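Local structure of methyltransferase domain-containing protein (Pyrococcus horikoshii, 1VE3) at residues 31-35 and 210-215; 53-57 and 83-89; 140-146 and 193-199; 206-211 and 222-227. The protein binds S-adenosylmethionine and probably acts as a methyltransferase that uses it as methyl donor, with a substrate that is not known. Residues are numbered along the deposited sequence.

Interaction 1 (31-35 and 210-215); sequences LLMKY and EAEEKV
Segment 31-35 lies at the C-terminal part of helix 19-34 and runs on to Tyr35, and segment 210-215 is most of edge strand 207-215. The strand is extended except at Glu210 (phi/psi -81/-50), where a classic beta bulge puts Glu210 and Ala211 both opposite Val223. CA atoms lie 8.0 Å apart for Leu31 and Glu213, and 8.6 Å for Tyr35 and Ala211. Glu213 (chi1 and chi2 both m) folds toward the helix end. Glu213 OE2 accepts hydrogen bonds from Tyr35 OH at 2.5 Å and Lys34 NZ at 3.1 Å, the second within a salt bridge. Lys34 is fully extended to reach it. Tyr35 (chi1 m) rests on the strand, with Tyr35 CZ 3.5 Å from Ala211 CB. Leu31 (m, t) places CD1 3.8 Å from Val215 CG2. This is helix-on-sheet packing at the surface of a Rossmann-like methyltransferase fold. Leu31 also touches Leu221 and Tyr35 touches Val223, both on strand 219-226, while Leu32 packs against Phe52 of helix 51-58 and Ile139 of strand 136-143.

Interaction 2 (53-57 and 83-89); sequences SFLLE and RESNVEF
Ser53 opens the helical segment 53-57, which belongs to helix 51-58. Segment 83-89 leaves helix 70-82 through a Schellman motif, with Glu84 at positive phi (51/61). It then runs as a loop into strand 88-91. CA atoms are 7.0 Å apart for Ser53 and Val87, and 7.1 Å for Phe54 and Ser85. Ser53 CB sits 3.9 Å from Val87 CG1, while its OG is hydrogen-bonded to Asp44. Phe54 (chi1 m) carries most of the apolar contact. Phe54 CZ lies 3.6 Å from Phe89 CZ, with the ring planes at 78° and the centroids 5.7 Å apart. Phe54 CD1 is 4.3 Å from Val87 CG2. Ser85 OG approaches the ring edge, 3.4 Å from Phe54 CD1. Phe54 also touches Tyr79 and Ala80 of helix 70-82. Arg83 NH1 lies 3.8 Å from Phe54 CB, and the Arg83 side chain goes on to a salt bridge with Glu173 of the second subunit. One turn after Ser53, Glu57 (chi1 and chi2 t) reaches the loop. Glu57 OE2 accepts a hydrogen bond from Asn86 N at 2.6 Å, which ties down the turn between helix 70-82 and the next strand. Ser85 OG lies about 2.6 Å from both Glu57 OE1 and Glu57 OE2. Helix 51-58 packed on this link fits the alternating beta-alpha units of the Rossmann-like fold of S-adenosylmethionine-dependent methyltransferases.

Interaction 3 (140-146 and 193-199); sequences MYFTDLR and VWGKTGV
Phe142 and Val199 form the apolar centre, where the end of strand 136-143 in the Rossmann-like sheet meets the start of helix 196-203. Phe142 (chi1 p) presents a ring face to Val199. Val199 CG1 stands 4.2 Å from the centroid of the Phe142 ring, 16° off the normal, in a CH-pi contact. Val199 CG2 is 3.7 Å from Phe142 CE2. Selenomethionine Met140 adds its CE, 4.1 Å from Val199 CG1. Lys196 CA lies at the ring edge, 3.8 Å from Phe142 CE2, and the Lys196 amine goes on to salt bridges with Glu200 and Glu212. Farther out, Leu145 CB meets Val193 CG1 at 4.2 Å.

The nearest CA atoms are those of Asp144 and Gly195, 4.5 Å apart. Both residues are N-caps, of helices 145-148 and 196-203. Asp144 is also the centre of an inverse gamma turn (phi/psi -75/86). Its OD1 caps Glu147 N in its own helix. Residues 193-195 are extended, and Gly195 CA packs 3.9 Å from Arg146 CB. Arg146 N donates to Trp194 O at 3.2 Å. Asp144 (chi1 t) also serves the second helix: Lys196 N donates to Asp144 OD2 at 2.8 Å, almost in line.

Interaction 4 (206-211 and 222-227); sequences YFTKEA and TVYNPK
Thr222 is the first residue of segment 222-227, within the second strand of the antiparallel beta hairpin 207-215/219-226, which forms one edge of the central sheet. The short strand axes approach to 4.3 Å, with directions 137° apart. Thr222 CG2 lies 3.7 Å from Ala211 O, while its OG1 bonds Glu212. Val223 faces a classic bulge. Val223 O accepts from Glu210 N at 2.6 Å and, weakly, from Ala211 N at 3.3 Å; Val223 N donates to Ala211 O at 2.9 Å. Glu210 (phi/psi -81/-50) makes the kink, so the register shifts by one. Tyr224 (chi1 m) forms a non-hydrogen-bonded pair with Lys209, CA to CA 4.4 Å, their side chains on one face. Tyr224 CE1 is 3.5 Å from Lys209 CB, and Tyr224 CB is 3.6 Å from Phe207 CB. Asn225 pairs with Thr208 in both directions: Asn225 N donates to Thr208 O at 2.9 Å, and Thr208 N to Asn225 O at 3.0 Å. Asn225 ND2 also donates to Glu210 OE1 at 2.9 Å, across the bulge. Pro226 forms a non-hydrogen-bonded pair with Phe207, whose ring stacks on Phe138 of strand 136-143. A water bonds Thr208 OG1 at 2.8 Å and, weakly, Pro226 O at 3.5 Å. Lys227 ends the chain, with Lys227 N donating to Tyr206 O at 3.1 Å.

Overall arrangement
All four contacts reach the same mixed sheet. Interaction 3 is the buried one, combining an aromatic and aliphatic centre with helix caps. Interaction 1 lies at the surface and relies on a shared carboxylate. Interactions 2 and 4 are partly buried, and 4 is largely backbone pairing. Interactions 1 and 4 share Glu210 and Ala211 on strand 207-215, and Tyr35 packs on Val223. Interaction 3 joins both: Lys196 forms a salt bridge with Glu212, and Met140 O probably bonds Thr222 N. Interaction 2 stands toward the other edge strand, 88-91. It touches interaction 1 through Met33 and Leu56, and only it meets the second subunit.

Interaction 1 (31-35 and 210-215)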
# COMPACT_ATOMS: atom_id res chain seq x y z
N LEU A 31 -14.09 5.91 -1.81
CA LEU A 31 -15.40 5.56 -1.27
C LEU A 31 -15.76 6.48 -0.10
O LEU A 31 -16.92 6.85 0.07
CB LEU A 31 -15.40 4.10 -0.82
CG LEU A 31 -14.96 3.10 -1.89
CD1 LEU A 31 -15.08 1.69 -1.34
CD2 LEU A 31 -15.83 3.25 -3.14
N LEU A 32 -14.76 6.84 0.70
CA LEU A 32 -14.98 7.70 1.85
C LEU A 32 -15.35 9.12 1.43
O LEU A 32 -16.11 9.81 2.11
CB LEU A 32 -13.74 7.73 2.74
CG LEU A 32 -13.42 6.44 3.50
CD1 LEU A 32 -12.17 6.62 4.34
CD2 LEU A 32 -14.60 6.06 4.39
N MSE A 33 -14.81 9.56 0.30
CA MSE A 33 -15.11 10.90 -0.18
C MSE A 33 -16.47 10.95 -0.86
O MSE A 33 -17.08 12.01 -0.96
CB MSE A 33 -14.01 11.37 -1.13
CG MSE A 33 -12.68 11.55 -0.42
SE MSE A 33 -12.90 12.43 1.31
CE MSE A 33 -12.74 10.90 2.46
N LYS A 34 -16.94 9.80 -1.32
CA LYS A 34 -18.23 9.72 -1.98
C LYS A 34 -19.36 9.97 -0.99
O LYS A 34 -20.47 10.31 -1.38
CB LYS A 34 -18.40 8.34 -2.63
CG LYS A 34 -19.73 8.13 -3.34
CD LYS A 34 -19.72 6.79 -4.07
CE LYS A 34 -21.04 6.53 -4.76
NZ LYS A 34 -21.01 5.27 -5.56
N TYR A 35 -19.06 9.80 0.30
CA TYR A 35 -20.07 9.99 1.33
C TYR A 35 -19.67 10.99 2.41
O TYR A 35 -20.36 11.15 3.41
CB TYR A 35 -20.40 8.64 1.97
CG TYR A 35 -20.96 7.63 0.99
CD1 TYR A 35 -22.18 7.85 0.36
CD2 TYR A 35 -20.26 6.46 0.68
CE1 TYR A 35 -22.70 6.93 -0.55
CE2 TYR A 35 -20.77 5.54 -0.22
CZ TYR A 35 -21.99 5.78 -0.83
OH TYR A 35 -22.50 4.87 -1.72
N GLU A 210 -27.80 4.43 4.98
CA GLU A 210 -27.81 5.43 3.92
C GLU A 210 -27.34 4.79 2.61
O GLU A 210 -27.99 4.93 1.58
CB GLU A 210 -26.87 6.59 4.29
CG GLU A 210 -26.89 7.76 3.32
CD GLU A 210 -25.97 8.90 3.74
OE1 GLU A 210 -26.00 9.28 4.92
OE2 GLU A 210 -25.22 9.43 2.89
N ALA A 211 -26.21 4.08 2.66
CA ALA A 211 -25.66 3.44 1.47
C ALA A 211 -24.80 2.24 1.83
O ALA A 211 -24.50 2.00 3.00
CB ALA A 211 -24.84 4.45 0.68
N GLU A 212 -24.39 1.48 0.81
CA GLU A 212 -23.55 0.31 1.03
C GLU A 212 -22.76 -0.02 -0.23
O GLU A 212 -23.32 -0.12 -1.32
CB GLU A 212 -24.42 -0.88 1.42
CG GLU A 212 -23.63 -2.06 1.96
CD GLU A 212 -24.48 -2.96 2.84
OE1 GLU A 212 -25.36 -3.66 2.31
OE2 GLU A 212 -24.26 -2.94 4.07
N GLU A 213 -21.45 -0.19 -0.08
CA GLU A 213 -20.57 -0.50 -1.20
C GLU A 213 -19.89 -1.85 -0.96
O GLU A 213 -19.33 -2.08 0.11
CB GLU A 213 -19.49 0.56 -1.34
CG GLU A 213 -19.96 2.00 -1.50
CD GLU A 213 -20.33 2.37 -2.93
OE1 GLU A 213 -19.86 1.69 -3.87
OE2 GLU A 213 -21.08 3.34 -3.11
N LYS A 214 -19.94 -2.73 -1.96
CA LYS A 214 -19.28 -4.02 -1.83
C LYS A 214 -17.83 -3.85 -2.26
O LYS A 214 -17.55 -3.33 -3.34
CB LYS A 214 -19.97 -5.07 -2.70
CG LYS A 214 -19.50 -6.49 -2.42
CD LYS A 214 -20.50 -7.52 -2.92
CE LYS A 214 -20.17 -8.91 -2.39
NZ LYS A 214 -21.19 -9.92 -2.81
N VAL A 215 -16.91 -4.28 -1.41
CA VAL A 215 -15.48 -4.16 -1.68
C VAL A 215 -14.83 -5.54 -1.73
O VAL A 215 -14.95 -6.33 -0.80
CB VAL A 215 -14.78 -3.32 -0.58
CG1 VAL A 215 -13.30 -3.15 -0.92
CG2 VAL A 215 -15.46 -1.96 -0.45

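Interaction 2 (53-57 and 83-89)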
# COMPACT_ATOMS: atom_id res chain seq x y z
N SER A 53 -6.77 8.84 9.76
CA SER A 53 -6.98 10.15 10.38
C SER A 53 -6.24 11.19 9.53
O SER A 53 -6.84 12.15 9.06
CB SER A 53 -6.45 10.15 11.81
OG SER A 53 -7.24 9.31 12.64
N PHE A 54 -4.95 10.97 9.32
CA PHE A 54 -4.14 11.88 8.52
C PHE A 54 -4.77 12.08 7.15
O PHE A 54 -4.79 13.19 6.62
CB PHE A 54 -2.72 11.34 8.38
CG PHE A 54 -2.05 11.07 9.70
CD1 PHE A 54 -2.05 12.03 10.70
CD2 PHE A 54 -1.45 9.84 9.96
CE1 PHE A 54 -1.49 11.78 11.94
CE2 PHE A 54 -0.87 9.57 11.20
CZ PHE A 54 -0.89 10.55 12.19
N LEU A 55 -5.30 11.01 6.58
CA LEU A 55 -5.94 11.11 5.27
C LEU A 55 -7.10 12.10 5.31
O LEU A 55 -7.21 12.98 4.45
CB LEU A 55 -6.46 9.75 4.81
CG LEU A 55 -7.26 9.78 3.52
CD1 LEU A 55 -6.35 10.21 2.38
CD2 LEU A 55 -7.87 8.41 3.25
N LEU A 56 -7.98 11.96 6.30
CA LEU A 56 -9.13 12.86 6.43
C LEU A 56 -8.69 14.28 6.76
O LEU A 56 -9.25 15.24 6.25
CB LEU A 56 -10.10 12.36 7.50
CG LEU A 56 -10.94 11.11 7.19
CD1 LEU A 56 -11.99 10.92 8.28
CD2 LEU A 56 -11.61 11.25 5.83
N GLU A 57 -7.69 14.39 7.63
CA GLU A 57 -7.18 15.70 8.02
C GLU A 57 -6.69 16.49 6.81
O GLU A 57 -6.84 17.71 6.75
CB GLU A 57 -6.03 15.55 9.01
CG GLU A 57 -5.37 16.87 9.37
CD GLU A 57 -4.03 16.69 10.04
OE1 GLU A 57 -3.14 16.04 9.44
OE2 GLU A 57 -3.85 17.19 11.18
N ARG A 83 4.59 14.10 10.41
CA ARG A 83 3.77 14.66 9.34
C ARG A 83 3.24 16.03 9.72
O ARG A 83 2.51 16.65 8.94
CB ARG A 83 2.60 13.73 9.01
CG ARG A 83 3.01 12.44 8.32
CD ARG A 83 1.82 11.77 7.66
NE ARG A 83 2.21 10.59 6.91
CZ ARG A 83 1.37 9.86 6.18
NH1 ARG A 83 0.09 10.20 6.11
NH2 ARG A 83 1.80 8.78 5.54
N GLU A 84 3.60 16.51 10.91
CA GLU A 84 3.14 17.81 11.38
C GLU A 84 1.63 17.88 11.25
O GLU A 84 1.08 18.72 10.54
CB GLU A 84 3.82 18.92 10.58
CG GLU A 84 5.27 19.15 11.00
CD GLU A 84 6.03 20.07 10.05
OE1 GLU A 84 7.12 20.55 10.45
OE2 GLU A 84 5.55 20.30 8.92
N SER A 85 0.96 16.98 11.96
CA SER A 85 -0.49 16.87 11.95
C SER A 85 -1.10 17.41 13.24
O SER A 85 -0.48 17.33 14.31
CB SER A 85 -0.89 15.40 11.77
OG SER A 85 -2.30 15.25 11.78
N ASN A 86 -2.31 17.94 13.14
CA ASN A 86 -3.02 18.49 14.29
C ASN A 86 -4.09 17.52 14.81
O ASN A 86 -4.92 17.89 15.63
CB ASN A 86 -3.68 19.82 13.92
CG ASN A 86 -2.66 20.90 13.64
OD1 ASN A 86 -1.84 21.24 14.49
ND2 ASN A 86 -2.71 21.46 12.44
N VAL A 87 -4.06 16.29 14.32
CA VAL A 87 -5.01 15.27 14.75
C VAL A 87 -4.69 14.89 16.19
O VAL A 87 -3.54 14.57 16.51
CB VAL A 87 -4.93 14.00 13.87
CG1 VAL A 87 -5.89 12.95 14.40
CG2 VAL A 87 -5.26 14.34 12.43
N GLU A 88 -5.70 14.92 17.05
CA GLU A 88 -5.52 14.57 18.45
C GLU A 88 -5.85 13.10 18.70
O GLU A 88 -6.96 12.65 18.44
CB GLU A 88 -6.40 15.42 19.36
CG GLU A 88 -6.41 14.90 20.80
CD GLU A 88 -7.17 15.80 21.76
OE1 GLU A 88 -8.35 16.09 21.50
OE2 GLU A 88 -6.56 16.20 22.77
N PHE A 89 -4.87 12.37 19.22
CA PHE A 89 -5.04 10.96 19.52
C PHE A 89 -5.26 10.77 21.01
O PHE A 89 -4.53 11.34 21.83
CB PHE A 89 -3.82 10.18 19.05
CG PHE A 89 -3.67 10.16 17.57
CD1 PHE A 89 -4.57 9.47 16.77
CD2 PHE A 89 -2.64 10.86 16.95
CE1 PHE A 89 -4.45 9.47 15.38
CE2 PHE A 89 -2.51 10.88 15.57
CZ PHE A 89 -3.41 10.19 14.78

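Interaction 3 (140-146 and 193-199)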
# COMPACT_ATOMS: atom_id res chain seq x y z
N MSE A 140 -18.63 2.46 8.45
CA MSE A 140 -17.75 1.36 8.81
C MSE A 140 -17.42 0.42 7.66
O MSE A 140 -18.18 0.26 6.71
CB MSE A 140 -18.29 0.58 10.03
CG MSE A 140 -19.30 -0.54 9.79
SE MSE A 140 -19.54 -1.69 11.40
CE MSE A 140 -18.33 -3.10 10.92
N TYR A 141 -16.23 -0.16 7.73
CA TYR A 141 -15.76 -1.09 6.73
C TYR A 141 -15.39 -2.35 7.47
O TYR A 141 -14.65 -2.31 8.46
CB TYR A 141 -14.53 -0.54 6.00
CG TYR A 141 -13.87 -1.56 5.10
CD1 TYR A 141 -14.41 -1.88 3.86
CD2 TYR A 141 -12.71 -2.21 5.51
CE1 TYR A 141 -13.80 -2.84 3.05
CE2 TYR A 141 -12.10 -3.16 4.71
CZ TYR A 141 -12.64 -3.48 3.48
OH TYR A 141 -12.03 -4.44 2.71
N PHE A 142 -15.91 -3.48 7.02
CA PHE A 142 -15.62 -4.74 7.68
C PHE A 142 -15.61 -5.87 6.67
O PHE A 142 -16.07 -5.72 5.54
CB PHE A 142 -16.65 -5.05 8.78
CG PHE A 142 -18.04 -5.31 8.26
CD1 PHE A 142 -18.86 -4.26 7.84
CD2 PHE A 142 -18.53 -6.61 8.17
CE1 PHE A 142 -20.14 -4.50 7.33
CE2 PHE A 142 -19.80 -6.86 7.66
CZ PHE A 142 -20.61 -5.80 7.24
N THR A 143 -15.07 -7.00 7.10
CA THR A 143 -14.99 -8.16 6.24
C THR A 143 -15.89 -9.25 6.80
O THR A 143 -15.88 -9.51 8.01
CB THR A 143 -13.53 -8.66 6.16
OG1 THR A 143 -12.72 -7.63 5.59
CG2 THR A 143 -13.42 -9.92 5.31
N ASP A 144 -16.68 -9.86 5.93
CA ASP A 144 -17.56 -10.94 6.35
C ASP A 144 -16.63 -12.14 6.53
O ASP A 144 -16.43 -12.94 5.62
CB ASP A 144 -18.60 -11.23 5.26
CG ASP A 144 -19.63 -12.26 5.70
OD1 ASP A 144 -19.23 -13.28 6.31
OD2 ASP A 144 -20.83 -12.06 5.43
N LEU A 145 -16.05 -12.24 7.72
CA LEU A 145 -15.11 -13.34 7.80
C LEU A 145 -15.85 -14.67 7.93
O LEU A 145 -15.32 -15.73 7.64
CB LEU A 145 -14.20 -13.12 9.01
CG LEU A 145 -13.01 -14.07 9.02
CD1 LEU A 145 -12.97 -14.98 7.79
CD2 LEU A 145 -11.67 -13.34 9.06
N ARG A 146 -17.14 -14.69 8.21
CA ARG A 146 -17.90 -15.93 8.16
C ARG A 146 -17.96 -16.52 6.76
O ARG A 146 -17.85 -17.73 6.58
CB ARG A 146 -19.31 -15.71 8.71
CG ARG A 146 -20.13 -16.98 8.84
CD ARG A 146 -21.21 -16.80 9.89
NE ARG A 146 -20.62 -16.45 11.18
CZ ARG A 146 -21.32 -16.06 12.24
NH1 ARG A 146 -22.64 -15.98 12.17
NH2 ARG A 146 -20.70 -15.75 13.37
N VAL A 193 -15.66 -13.88 14.84
CA VAL A 193 -16.12 -14.03 13.47
C VAL A 193 -17.47 -13.36 13.22
O VAL A 193 -18.45 -13.66 13.90
CB VAL A 193 -16.24 -15.51 13.07
CG1 VAL A 193 -16.46 -15.63 11.57
CG2 VAL A 193 -14.99 -16.28 13.50
N TRP A 194 -17.51 -12.45 12.25
CA TRP A 194 -18.75 -11.75 11.91
C TRP A 194 -19.17 -11.97 10.46
O TRP A 194 -18.34 -12.08 9.56
CB TRP A 194 -18.60 -10.25 12.15
CG TRP A 194 -18.56 -9.86 13.58
CD1 TRP A 194 -17.45 -9.66 14.35
CD2 TRP A 194 -19.69 -9.63 14.43
NE1 TRP A 194 -17.82 -9.31 15.63
CE2 TRP A 194 -19.19 -9.29 15.71
CE3 TRP A 194 -21.08 -9.69 14.24
CZ2 TRP A 194 -20.04 -8.99 16.79
CZ3 TRP A 194 -21.92 -9.40 15.31
CH2 TRP A 194 -21.39 -9.05 16.58
N GLY A 195 -20.49 -12.03 10.26
CA GLY A 195 -21.03 -12.18 8.92
C GLY A 195 -21.82 -10.91 8.68
O GLY A 195 -22.30 -10.29 9.64
N LYS A 196 -21.95 -10.49 7.42
CA LYS A 196 -22.70 -9.29 7.10
C LYS A 196 -24.08 -9.26 7.77
O LYS A 196 -24.54 -8.21 8.21
CB LYS A 196 -22.85 -9.16 5.58
CG LYS A 196 -23.44 -7.84 5.12
CD LYS A 196 -23.54 -7.79 3.59
CE LYS A 196 -24.07 -6.44 3.10
NZ LYS A 196 -25.47 -6.17 3.55
N THR A 197 -24.74 -10.41 7.86
CA THR A 197 -26.07 -10.49 8.47
C THR A 197 -26.06 -10.21 9.97
O THR A 197 -27.01 -9.65 10.51
CB THR A 197 -26.74 -11.87 8.24
OG1 THR A 197 -26.97 -12.08 6.85
CG2 THR A 197 -28.08 -11.93 8.97
N GLY A 198 -24.98 -10.62 10.65
CA GLY A 198 -24.90 -10.39 12.08
C GLY A 198 -24.59 -8.94 12.40
O GLY A 198 -25.16 -8.36 13.33
N VAL A 199 -23.68 -8.35 11.63
CA VAL A 199 -23.30 -6.97 11.83
C VAL A 199 -24.50 -6.05 11.63
O VAL A 199 -24.81 -5.22 12.48
CB VAL A 199 -22.18 -6.55 10.84
CG1 VAL A 199 -21.88 -5.05 10.98
CG2 VAL A 199 -20.92 -7.38 11.12

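Interaction 4 (206-211 and 222-227)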
# COMPACT_ATOMS: atom_id res chain seq x y z
N TYR A 206 -29.75 0.63 16.10
CA TYR A 206 -29.35 2.02 16.30
C TYR A 206 -29.30 2.89 15.05
O TYR A 206 -29.33 4.11 15.16
CB TYR A 206 -27.97 2.04 16.96
CG TYR A 206 -27.87 1.15 18.18
CD1 TYR A 206 -28.54 1.48 19.36
CD2 TYR A 206 -27.17 -0.05 18.14
CE1 TYR A 206 -28.53 0.64 20.46
CE2 TYR A 206 -27.15 -0.91 19.23
CZ TYR A 206 -27.83 -0.56 20.39
OH TYR A 206 -27.83 -1.41 21.47
N PHE A 207 -29.22 2.28 13.87
CA PHE A 207 -29.13 3.09 12.66
C PHE A 207 -29.98 2.62 11.50
O PHE A 207 -30.49 1.50 11.49
CB PHE A 207 -27.69 3.12 12.12
CG PHE A 207 -26.63 3.25 13.17
CD1 PHE A 207 -26.07 2.12 13.76
CD2 PHE A 207 -26.13 4.51 13.52
CE1 PHE A 207 -25.03 2.24 14.68
CE2 PHE A 207 -25.10 4.64 14.44
CZ PHE A 207 -24.55 3.51 15.03
N THR A 208 -30.14 3.50 10.51
CA THR A 208 -30.84 3.19 9.28
C THR A 208 -29.70 3.32 8.27
O THR A 208 -28.83 4.18 8.43
CB THR A 208 -31.93 4.23 8.97
OG1 THR A 208 -31.36 5.55 8.90
CG2 THR A 208 -32.97 4.22 10.08
N LYS A 209 -29.65 2.47 7.26
CA LYS A 209 -28.54 2.59 6.32
C LYS A 209 -28.78 3.54 5.16
O LYS A 209 -29.81 3.49 4.47
CB LYS A 209 -28.10 1.22 5.79
CG LYS A 209 -29.10 0.50 4.93
CD LYS A 209 -28.40 -0.57 4.09
CE LYS A 209 -27.63 -1.56 4.96
NZ LYS A 209 -27.08 -2.70 4.15
N GLU A 210 -27.80 4.43 4.98
CA GLU A 210 -27.81 5.43 3.92
C GLU A 210 -27.34 4.79 2.61
O GLU A 210 -27.99 4.93 1.58
CB GLU A 210 -26.87 6.59 4.29
CG GLU A 210 -26.89 7.76 3.32
CD GLU A 210 -25.97 8.90 3.74
OE1 GLU A 210 -26.00 9.28 4.92
OE2 GLU A 210 -25.22 9.43 2.89
N ALA A 211 -26.21 4.08 2.66
CA ALA A 211 -25.66 3.44 1.47
C ALA A 211 -24.80 2.24 1.83
O ALA A 211 -24.50 2.00 3.00
CB ALA A 211 -24.84 4.45 0.68
N THR A 222 -20.20 0.48 4.70
CA THR A 222 -21.59 0.86 4.96
C THR A 222 -21.73 2.25 5.56
O THR A 222 -20.95 2.65 6.42
CB THR A 222 -22.26 -0.14 5.92
OG1 THR A 222 -22.17 -1.46 5.37
CG2 THR A 222 -23.73 0.22 6.11
N VAL A 223 -22.73 2.99 5.09
CA VAL A 223 -22.98 4.34 5.60
C VAL A 223 -24.29 4.32 6.40
O VAL A 223 -25.35 3.99 5.88
CB VAL A 223 -23.08 5.36 4.44
CG1 VAL A 223 -23.33 6.75 4.99
CG2 VAL A 223 -21.77 5.35 3.64
N TYR A 224 -24.19 4.68 7.68
CA TYR A 224 -25.35 4.67 8.57
C TYR A 224 -25.72 6.05 9.12
O TYR A 224 -24.86 6.91 9.31
CB TYR A 224 -25.09 3.73 9.76
CG TYR A 224 -25.17 2.25 9.43
CD1 TYR A 224 -26.38 1.66 9.08
CD2 TYR A 224 -24.04 1.44 9.50
CE1 TYR A 224 -26.47 0.30 8.80
CE2 TYR A 224 -24.11 0.08 9.23
CZ TYR A 224 -25.33 -0.48 8.88
OH TYR A 224 -25.41 -1.83 8.61
N ASN A 225 -27.01 6.23 9.40
CA ASN A 225 -27.51 7.47 9.98
C ASN A 225 -28.12 7.07 11.32
O ASN A 225 -28.87 6.09 11.39
CB ASN A 225 -28.58 8.09 9.08
CG ASN A 225 -28.04 8.48 7.72
OD1 ASN A 225 -28.78 8.50 6.74
ND2 ASN A 225 -26.75 8.80 7.65
N PRO A 226 -27.82 7.81 12.39
CA PRO A 226 -28.33 7.54 13.73
C PRO A 226 -29.82 7.78 13.89
O PRO A 226 -30.40 8.62 13.20
CB PRO A 226 -27.50 8.48 14.61
CG PRO A 226 -27.31 9.66 13.71
CD PRO A 226 -26.95 9.01 12.40
N LYS A 227 -30.44 7.03 14.80
CA LYS A 227 -31.87 7.18 15.07
C LYS A 227 -32.05 8.02 16.33
O LYS A 227 -31.05 8.29 17.02
CB LYS A 227 -32.51 5.81 15.29
CG LYS A 227 -32.43 4.87 14.11
CD LYS A 227 -33.31 3.66 14.35
CE LYS A 227 -33.23 2.69 13.19
NZ LYS A 227 -34.29 1.66 13.30
OXT LYS A 227 -33.22 8.39 16.61
O HOH W 1 -32.54 7.37 10.74